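Local coordinates for protein pectate lyase II (PDB 2QY1) that probably cleaves the polygalacturonate chains of pectate by beta-elimination, as a secreted polysaccharide lyase, at residues A[56-61]-A[149-154]; A[102-107]-A[113-118]; A[155-160]-A[192-197]. The protein carries 2 engineered substitutions. All coordinates share one frame; numbering follows the deposited sequence.

Contact 1 of 3, residues A[56-61]-A[149-154]; sequences CAQWKL and ASFDGG
In the right-handed parallel beta-helix of polysaccharide lyase family 1, long loops lie against the stacked coils, and Q58 and W59 of one such loop meet A149, S150 and F151 of another at the rim of the fold. The pairing illustrates how two loops without regular structure can meet through backbone carbonyls, a bridging water and one aliphatic-aromatic touch. The carbonyl of S150 faces the backbone of W59, its O 3.4 Å from W59 CB. A149 O stands somewhat farther from the same carbon, so the CB of W59 is met by two successive carbonyls. Water 1 completes the link: it accepts a hydrogen bond from W59 N, 2.9 Å away, and donates one to S150 O at 3.0 Å. The indole itself turns aside. Its CG sits between the backbone N and the carbonyl carbon (chi1 72°), which carries the ring back over its own loop, where K60 CG rests 3.5 Å above the centre of one face. Water 1 lies in the indole plane, at its edge.

Beside this, Q58 places CB 3.9 Å from F151 CE1. The approach is oblique, with the planes of the amide and the phenyl ring 47° apart. The amide lies beyond the ring contact, its NE2 bonded to L106 O. C143 ties both loops together, through its disulfide to C56 and through its N-H, which is bonded to S150 OG. The 56-61 loop is itself closed by a type I turn, in which L61 N bonds Q58 O at 3.0 Å.

Contact 2 of 3, residues A[102-107]-A[113-118]; sequences MTIGLL and ADSISL
L107 and I104 reach across to A113, S115 and I116. L107 lays CB 3.9 Å from A113 CB. Its CD1 extends farther, touching D114 O at 3.5 Å and S115 OG at 3.6 Å. In I104 the branches part: CG2 rests against the CB and OG of S115, while CD1 reaches I116 CG1 at 3.8 Å, the two isoleucine chains meeting at about a right angle. With CG1 of I104 anti to the carbonyl carbon (chi1 -58°), CG2 is left for the serine and the longer arm for I116.

One shell out, water 2 lies 2.7 Å from S115 OG and gives a weak bond to I104 O at 3.0 Å. The same hydroxyl is bonded to Y174 OH, and the S115 side chain touches V136. I116 touches V131, in the strand beside 97-105. The backbone of I104 is bonded to that strand through T135 and F137. Strands 97-105 and 116-119, on different faces of the parallel beta-helix, thus meet in its interior.

The chemistry is that of an apolar seam around one buried hydroxyl: methyl groups of I104 and L107 lie against the serine oxygen, and its polar needs are met by a water and a tyrosine.

Contact 3 of 3, residues A[155-160]-A[192-197]; sequences IDMKKG and ARTTYH
The Y196 ring has water 3 at its edge, in its plane. This water accepts a hydrogen bond from Y196 OH at 2.7 Å and donates one to I155 O, also at 2.7 Å. M157 CE is 4.0 Å from Y196 OH, the two side chains arriving from opposite directions. V166 and I218 of the adjoining strands pack on the tyrosine. The second flat group, the guanidinium of R193, takes no part across the contact: its NH1 bonds S190 O and, at 3.0 Å, A192 O, the latter only 3° out of the guanidinium plane but with the donor well above the carbonyl plane.

Between these, M157 and T194 meet tip to tip. M157 SD is 3.7 Å from T194 OG1, and CE lies 3.8 Å from T194 CG2. A bend at the end of the methionine (chi3 80°) swings the methyl to where it touches both the threonine and the tyrosine. N180 ND2 is bonded to the hydroxyls of both T194 and Y196, which probably helps to set their positions. Strands from different faces thus send side chains inward to meet across the interior, the filling that is characteristic of the parallel beta-helix.

In the fold
The three contacts run from the loop rim into the beta-helix interior. Centres of contacts 1 and 2 lie about 11 Å apart; contact 2 is nested in the loop contact 1 closes, and a probable hydrogen bond from I116 N to G154 O (2.9 Å) joins them. Contact 3 lies about 16 Å from contact 2 and 22 Å from contact 1, centre to centre. Parallel strands 116-119 and 155-158 join contacts 2 and 3 through probable hydrogen bonds, D156 N to I116 O and L118 N to D156 O, both 2.8 Å. D114, D152 and D156 form an acidic cluster like the one that binds calcium in related pectate lyases, possibly the same site here; D114 has two conformers.

Contact 1 of 3, residues A[56-61]-A[149-154]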
loop_
_atom_site.group_PDB
_atom_site.type_symbol
_atom_site.label_atom_id
_atom_site.label_comp_id
_atom_site.label_asym_id
_atom_site.label_seq_id
_atom_site.Cartn_x
_atom_site.Cartn_y
_atom_site.Cartn_z
ATOM N N CYS A 56 1.031 -21.457 8.364
ATOM C CA CYS A 56 2.164 -21.270 9.265
ATOM C C CYS A 56 3.489 -21.868 8.784
ATOM O O CYS A 56 4.509 -21.777 9.475
ATOM C CB CYS A 56 1.794 -21.744 10.671
ATOM S SG CYS A 56 0.624 -20.605 11.439
ATOM N N ALA A 57 3.472 -22.454 7.590
ATOM C CA ALA A 57 4.694 -22.937 6.947
ATOM C C ALA A 57 5.485 -21.790 6.322
ATOM O O ALA A 57 6.698 -21.897 6.126
ATOM C CB ALA A 57 4.365 -23.981 5.887
ATOM N N GLN A 58 4.796 -20.691 6.030
ATOM C CA GLN A 58 5.350 -19.623 5.195
ATOM C C GLN A 58 6.477 -18.817 5.848
ATOM O O GLN A 58 7.512 -18.584 5.217
ATOM C CB GLN A 58 4.239 -18.695 4.688
ATOM C CG GLN A 58 3.115 -19.402 3.919
ATOM C CD GLN A 58 3.640 -20.290 2.804
ATOM O OE1 GLN A 58 4.034 -21.438 3.037
ATOM N NE2 GLN A 58 3.644 -19.766 1.584
ATOM N N TRP A 59 6.288 -18.423 7.107
ATOM C CA TRP A 59 7.242 -17.541 7.793
ATOM C C TRP A 59 8.626 -18.168 7.939
ATOM O O TRP A 59 9.637 -17.463 7.995
ATOM C CB TRP A 59 6.692 -17.082 9.154
ATOM C CG TRP A 59 6.663 -18.136 10.232
ATOM C CD1 TRP A 59 5.635 -18.987 10.522
ATOM C CD2 TRP A 59 7.704 -18.431 11.173
ATOM N NE1 TRP A 59 5.974 -19.801 11.578
ATOM C CE2 TRP A 59 7.238 -19.480 11.998
ATOM C CE3 TRP A 59 8.989 -17.915 11.395
ATOM C CZ2 TRP A 59 8.010 -20.022 13.029
ATOM C CZ3 TRP A 59 9.759 -18.455 12.425
ATOM C CH2 TRP A 59 9.266 -19.499 13.226
ATOM N N LYS A 60 8.642 -19.500 7.972
ATOM C CA LYS A 60 9.846 -20.306 8.145
ATOM C C LYS A 60 10.696 -20.373 6.877
ATOM O O LYS A 60 11.894 -20.667 6.939
ATOM C CB LYS A 60 9.448 -21.731 8.539
ATOM C CG LYS A 60 8.411 -21.821 9.655
ATOM C CD LYS A 60 7.995 -23.266 9.908
ATOM C CE LYS A 60 7.268 -23.412 11.232
ATOM N NZ LYS A 60 8.217 -23.304 12.375
ATOM N N LEU A 61 10.068 -20.112 5.732
ATOM C CA LEU A 61 10.722 -20.255 4.432
ATOM C C LEU A 61 11.330 -18.933 3.963
ATOM O O LEU A 61 10.872 -17.865 4.379
ATOM C CB LEU A 61 9.720 -20.785 3.396
ATOM C CG LEU A 61 9.112 -22.163 3.687
ATOM C CD1 LEU A 61 7.917 -22.432 2.778
ATOM C CD2 LEU A 61 10.156 -23.262 3.548
ATOM N N ALA A 149 5.658 -11.735 13.454
ATOM C CA ALA A 149 5.906 -11.705 12.018
ATOM C C ALA A 149 5.607 -13.014 11.282
ATOM O O ALA A 149 6.514 -13.636 10.725
ATOM C CB ALA A 149 7.351 -11.274 11.763
ATOM N N SER A 150 4.338 -13.425 11.269
ATOM C CA SER A 150 3.922 -14.572 10.458
ATOM C C SER A 150 3.931 -14.184 8.981
ATOM O O SER A 150 4.177 -15.020 8.106
ATOM C CB SER A 150 2.537 -15.076 10.877
ATOM O OG SER A 150 2.554 -15.541 12.216
ATOM N N PHE A 151 3.644 -12.908 8.727
ATOM C CA PHE A 151 3.771 -12.285 7.411
ATOM C C PHE A 151 4.299 -10.860 7.603
ATOM O O PHE A 151 4.528 -10.441 8.739
ATOM C CB PHE A 151 2.425 -12.306 6.673
ATOM C CG PHE A 151 1.920 -13.697 6.396
ATOM C CD1 PHE A 151 2.307 -14.375 5.240
ATOM C CD2 PHE A 151 1.091 -14.345 7.311
ATOM C CE1 PHE A 151 1.856 -15.672 4.990
ATOM C CE2 PHE A 151 0.640 -15.642 7.074
ATOM C CZ PHE A 151 1.023 -16.306 5.910
ATOM N N ASP A 152 4.519 -10.130 6.510
ATOM C CA ASP A 152 5.052 -8.760 6.599
ATOM C C ASP A 152 4.103 -7.740 5.961
ATOM O O ASP A 152 2.890 -7.918 5.998
ATOM C CB ASP A 152 6.466 -8.683 6.003
ATOM C CG ASP A 152 7.047 -7.266 6.015
ATOM O OD1 ASP A 152 7.243 -6.702 4.922
ATOM O OD2 ASP A 152 7.305 -6.711 7.109
ATOM N N GLY A 153 4.664 -6.684 5.373
ATOM C CA GLY A 153 3.890 -5.550 4.881
ATOM C C GLY A 153 3.146 -5.811 3.592
ATOM O O GLY A 153 3.521 -6.687 2.812
ATOM N N GLY A 154 2.077 -5.051 3.376
ATOM C CA GLY A 154 1.262 -5.198 2.175
ATOM C C GLY A 154 1.753 -4.269 1.086
ATOM O O GLY A 154 2.348 -4.712 0.100
HETATM O O HOH W 1 3.607 -17.960 8.019
#

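Contact 2 of 3, residues A[102-107]-A[113-118]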
loop_
_atom_site.group_PDB
_atom_site.type_symbol
_atom_site.label_atom_id
_atom_site.label_comp_id
_atom_site.label_asym_id
_atom_site.label_seq_id
_atom_site.Cartn_x
_atom_site.Cartn_y
_atom_site.Cartn_z
ATOM N N MET A 102 -1.850 -7.321 -10.150
ATOM C CA MET A 102 -1.204 -8.481 -9.540
ATOM C C MET A 102 -2.025 -8.999 -8.367
ATOM O O MET A 102 -2.544 -8.218 -7.568
ATOM C CB MET A 102 0.213 -8.144 -9.060
ATOM C CG MET A 102 1.214 -7.859 -10.175
ATOM S SD MET A 102 1.628 -9.322 -11.141
ATOM C CE MET A 102 2.848 -10.094 -10.073
ATOM N N THR A 103 -2.145 -10.320 -8.282
ATOM C CA THR A 103 -2.733 -10.974 -7.120
ATOM C C THR A 103 -1.596 -11.641 -6.356
ATOM O O THR A 103 -0.977 -12.594 -6.845
ATOM C CB THR A 103 -3.825 -11.986 -7.526
ATOM O OG1 THR A 103 -4.883 -11.294 -8.202
ATOM C CG2 THR A 103 -4.396 -12.696 -6.306
ATOM N N ILE A 104 -1.322 -11.109 -5.164
ATOM C CA ILE A 104 -0.157 -11.487 -4.364
ATOM C C ILE A 104 -0.634 -12.031 -3.012
ATOM O O ILE A 104 -1.212 -11.296 -2.208
ATOM C CB ILE A 104 0.799 -10.272 -4.163
ATOM C CG1 ILE A 104 1.261 -9.712 -5.521
ATOM C CG2 ILE A 104 2.001 -10.656 -3.292
ATOM C CD1 ILE A 104 2.046 -8.405 -5.445
ATOM N N GLY A 105 -0.397 -13.319 -2.766
ATOM C CA GLY A 105 -0.937 -13.957 -1.571
ATOM C C GLY A 105 -0.014 -14.886 -0.808
ATOM O O GLY A 105 0.840 -15.556 -1.395
ATOM N N LEU A 106 -0.200 -14.905 0.514
ATOM C CA LEU A 106 0.417 -15.878 1.419
ATOM C C LEU A 106 1.915 -16.092 1.182
ATOM O O LEU A 106 2.379 -17.226 0.997
ATOM C CB LEU A 106 -0.349 -17.206 1.365
ATOM C CG LEU A 106 -1.783 -17.176 1.904
ATOM C CD1 LEU A 106 -2.590 -18.343 1.341
ATOM C CD2 LEU A 106 -1.788 -17.195 3.433
ATOM N N LEU A 107 2.660 -14.991 1.206
ATOM C CA LEU A 107 4.087 -15.008 0.885
ATOM C C LEU A 107 4.945 -15.652 1.966
ATOM O O LEU A 107 4.642 -15.562 3.156
ATOM C CB LEU A 107 4.595 -13.590 0.610
ATOM C CG LEU A 107 3.934 -12.782 -0.505
ATOM C CD1 LEU A 107 4.602 -11.431 -0.617
ATOM C CD2 LEU A 107 4.002 -13.516 -1.830
ATOM N N ALA A 113 8.485 -11.140 4.284
ATOM C CA ALA A 113 7.415 -11.398 3.315
ATOM C C ALA A 113 6.686 -10.128 2.858
ATOM O O ALA A 113 5.466 -10.022 2.997
ATOM C CB ALA A 113 6.422 -12.418 3.882
ATOM N N ASP A 114 7.427 -9.164 2.321
ATOM C CA ASP A 114 6.823 -7.921 1.842
ATOM C C ASP A 114 6.196 -8.135 0.470
ATOM O O ASP A 114 6.820 -8.708 -0.424
ATOM C CB ASP A 114 7.852 -6.783 1.794
ATOM C CG ASP A 114 7.241 -5.423 2.119
ATOM O OD1 ASP A 114 7.885 -4.653 2.868
ATOM O OD2 ASP A 114 6.128 -5.118 1.636
ATOM N N SER A 115 4.956 -7.681 0.324
ATOM C CA SER A 115 4.184 -7.868 -0.904
ATOM C C SER A 115 4.593 -6.864 -1.976
ATOM O O SER A 115 5.048 -7.244 -3.052
ATOM C CB SER A 115 2.681 -7.795 -0.625
ATOM O OG SER A 115 2.261 -8.874 0.191
ATOM N N ILE A 116 4.417 -5.582 -1.678
ATOM C CA ILE A 116 4.861 -4.513 -2.566
ATOM C C ILE A 116 5.620 -3.504 -1.713
ATOM O O ILE A 116 5.043 -2.868 -0.828
ATOM C CB ILE A 116 3.675 -3.852 -3.318
ATOM C CG1 ILE A 116 2.974 -4.878 -4.222
ATOM C CG2 ILE A 116 4.149 -2.636 -4.125
ATOM C CD1 ILE A 116 1.615 -4.431 -4.765
ATOM N N SER A 117 6.919 -3.383 -1.967
ATOM C CA SER A 117 7.779 -2.539 -1.151
ATOM C C SER A 117 8.549 -1.539 -1.995
ATOM O O SER A 117 9.207 -1.911 -2.968
ATOM C CB SER A 117 8.755 -3.395 -0.339
ATOM O OG SER A 117 9.680 -2.583 0.365
ATOM N N LEU A 118 8.463 -0.272 -1.604
ATOM C CA LEU A 118 9.194 0.805 -2.250
ATOM C C LEU A 118 10.184 1.370 -1.243
ATOM O O LEU A 118 9.803 1.715 -0.126
ATOM C CB LEU A 118 8.222 1.901 -2.710
ATOM C CG LEU A 118 6.909 1.476 -3.380
ATOM C CD1 LEU A 118 6.020 2.693 -3.652
ATOM C CD2 LEU A 118 7.157 0.688 -4.666
HETATM O O HOH W 2 0.745 -11.130 0.076
#

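Contact 3 of 3, residues A[155-160]-A[192-197]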
loop_
_atom_site.group_PDB
_atom_site.type_symbol
_atom_site.label_atom_id
_atom_site.label_comp_id
_atom_site.label_asym_id
_atom_site.label_seq_id
_atom_site.Cartn_x
_atom_site.Cartn_y
_atom_site.Cartn_z
ATOM N N ILE A 155 1.501 -2.975 1.268
ATOM C CA ILE A 155 1.936 -1.965 0.314
ATOM C C ILE A 155 2.733 -0.913 1.082
ATOM O O ILE A 155 2.164 -0.001 1.686
ATOM C CB ILE A 155 0.735 -1.357 -0.461
ATOM C CG1 ILE A 155 -0.008 -2.466 -1.221
ATOM C CG2 ILE A 155 1.210 -0.261 -1.424
ATOM C CD1 ILE A 155 -1.444 -2.153 -1.556
ATOM N N ASP A 156 4.054 -1.067 1.058
ATOM C CA ASP A 156 4.950 -0.298 1.924
ATOM C C ASP A 156 5.868 0.645 1.166
ATOM O O ASP A 156 6.262 0.366 0.031
ATOM C CB ASP A 156 5.822 -1.246 2.754
ATOM C CG ASP A 156 5.030 -2.049 3.765
ATOM O OD1 ASP A 156 3.842 -1.745 4.001
ATOM O OD2 ASP A 156 5.614 -2.986 4.337
ATOM N N MET A 157 6.209 1.759 1.811
ATOM C CA MET A 157 7.288 2.625 1.345
ATOM C C MET A 157 8.050 3.248 2.520
ATOM O O MET A 157 7.489 3.466 3.597
ATOM C CB MET A 157 6.788 3.683 0.346
ATOM C CG MET A 157 5.821 4.722 0.896
ATOM S SD MET A 157 4.900 5.558 -0.423
ATOM C CE MET A 157 3.642 4.347 -0.792
ATOM N N LYS A 158 9.335 3.513 2.308
ATOM C CA LYS A 158 10.192 4.044 3.362
ATOM C C LYS A 158 11.387 4.802 2.794
ATOM O O LYS A 158 11.703 4.687 1.608
ATOM C CB LYS A 158 10.680 2.911 4.277
ATOM C CG LYS A 158 11.537 1.863 3.579
ATOM C CD LYS A 158 12.046 0.824 4.561
ATOM C CE LYS A 158 12.602 -0.390 3.833
ATOM N NZ LYS A 158 12.744 -1.556 4.751
ATOM N N LYS A 159 12.039 5.576 3.659
ATOM C CA LYS A 159 13.305 6.242 3.343
ATOM C C LYS A 159 13.218 7.239 2.178
ATOM O O LYS A 159 14.153 7.377 1.389
ATOM C CB LYS A 159 14.432 5.213 3.143
ATOM C CG LYS A 159 14.765 4.405 4.406
ATOM C CD LYS A 159 15.909 3.417 4.179
ATOM C CE LYS A 159 15.407 2.116 3.562
ATOM N NZ LYS A 159 16.509 1.298 2.959
ATOM N N GLY A 160 12.088 7.931 2.084
ATOM C CA GLY A 160 11.967 9.078 1.191
ATOM C C GLY A 160 11.402 8.836 -0.193
ATOM O O GLY A 160 11.574 9.672 -1.082
ATOM N N ALA A 192 8.013 12.321 1.495
ATOM C CA ALA A 192 6.913 11.476 1.028
ATOM C C ALA A 192 5.666 12.280 0.668
ATOM O O ALA A 192 5.212 13.132 1.437
ATOM C CB ALA A 192 6.580 10.401 2.057
ATOM N N ARG A 193 5.144 12.010 -0.525
ATOM C CA ARG A 193 3.908 12.605 -1.011
ATOM C C ARG A 193 3.105 11.465 -1.620
ATOM O O ARG A 193 3.436 10.977 -2.701
ATOM C CB ARG A 193 4.196 13.681 -2.067
ATOM C CG ARG A 193 5.062 14.858 -1.598
ATOM C CD ARG A 193 4.335 15.736 -0.590
ATOM N NE ARG A 193 5.112 16.922 -0.228
ATOM C CZ ARG A 193 5.984 16.977 0.776
ATOM N NH1 ARG A 193 6.208 15.909 1.535
ATOM N NH2 ARG A 193 6.636 18.106 1.022
ATOM N N THR A 194 2.060 11.037 -0.917
ATOM C CA THR A 194 1.338 9.819 -1.274
ATOM C C THR A 194 -0.168 10.034 -1.337
ATOM O O THR A 194 -0.768 10.607 -0.423
ATOM C CB THR A 194 1.631 8.682 -0.269
ATOM O OG1 THR A 194 3.013 8.715 0.109
ATOM C CG2 THR A 194 1.299 7.318 -0.871
ATOM N N THR A 195 -0.776 9.561 -2.419
ATOM C CA THR A 195 -2.225 9.538 -2.526
ATOM C C THR A 195 -2.718 8.095 -2.425
ATOM O O THR A 195 -2.345 7.252 -3.238
ATOM C CB THR A 195 -2.711 10.174 -3.845
ATOM O OG1 THR A 195 -2.118 11.470 -4.002
ATOM C CG2 THR A 195 -4.230 10.306 -3.848
ATOM N N TYR A 196 -3.533 7.823 -1.409
ATOM C CA TYR A 196 -4.225 6.544 -1.273
ATOM C C TYR A 196 -5.692 6.762 -1.613
ATOM O O TYR A 196 -6.395 7.452 -0.873
ATOM C CB TYR A 196 -4.144 6.026 0.166
ATOM C CG TYR A 196 -2.756 5.743 0.704
ATOM C CD1 TYR A 196 -2.009 6.744 1.325
ATOM C CD2 TYR A 196 -2.210 4.463 0.629
ATOM C CE1 TYR A 196 -0.744 6.479 1.838
ATOM C CE2 TYR A 196 -0.946 4.187 1.139
ATOM C CZ TYR A 196 -0.219 5.198 1.738
ATOM O OH TYR A 196 1.030 4.929 2.245
ATOM N N HIS A 197 -6.172 6.190 -2.716
ATOM C CA HIS A 197 -7.595 6.343 -3.041
ATOM C C HIS A 197 -8.265 5.126 -3.664
ATOM O O HIS A 197 -7.626 4.338 -4.363
ATOM C CB HIS A 197 -7.857 7.609 -3.869
ATOM C CG HIS A 197 -7.417 7.517 -5.297
ATOM N ND1 HIS A 197 -8.266 7.129 -6.311
ATOM C CD2 HIS A 197 -6.228 7.786 -5.883
ATOM C CE1 HIS A 197 -7.614 7.149 -7.460
ATOM N NE2 HIS A 197 -6.376 7.546 -7.228
HETATM O O HOH W 3 2.375 2.622 2.140
#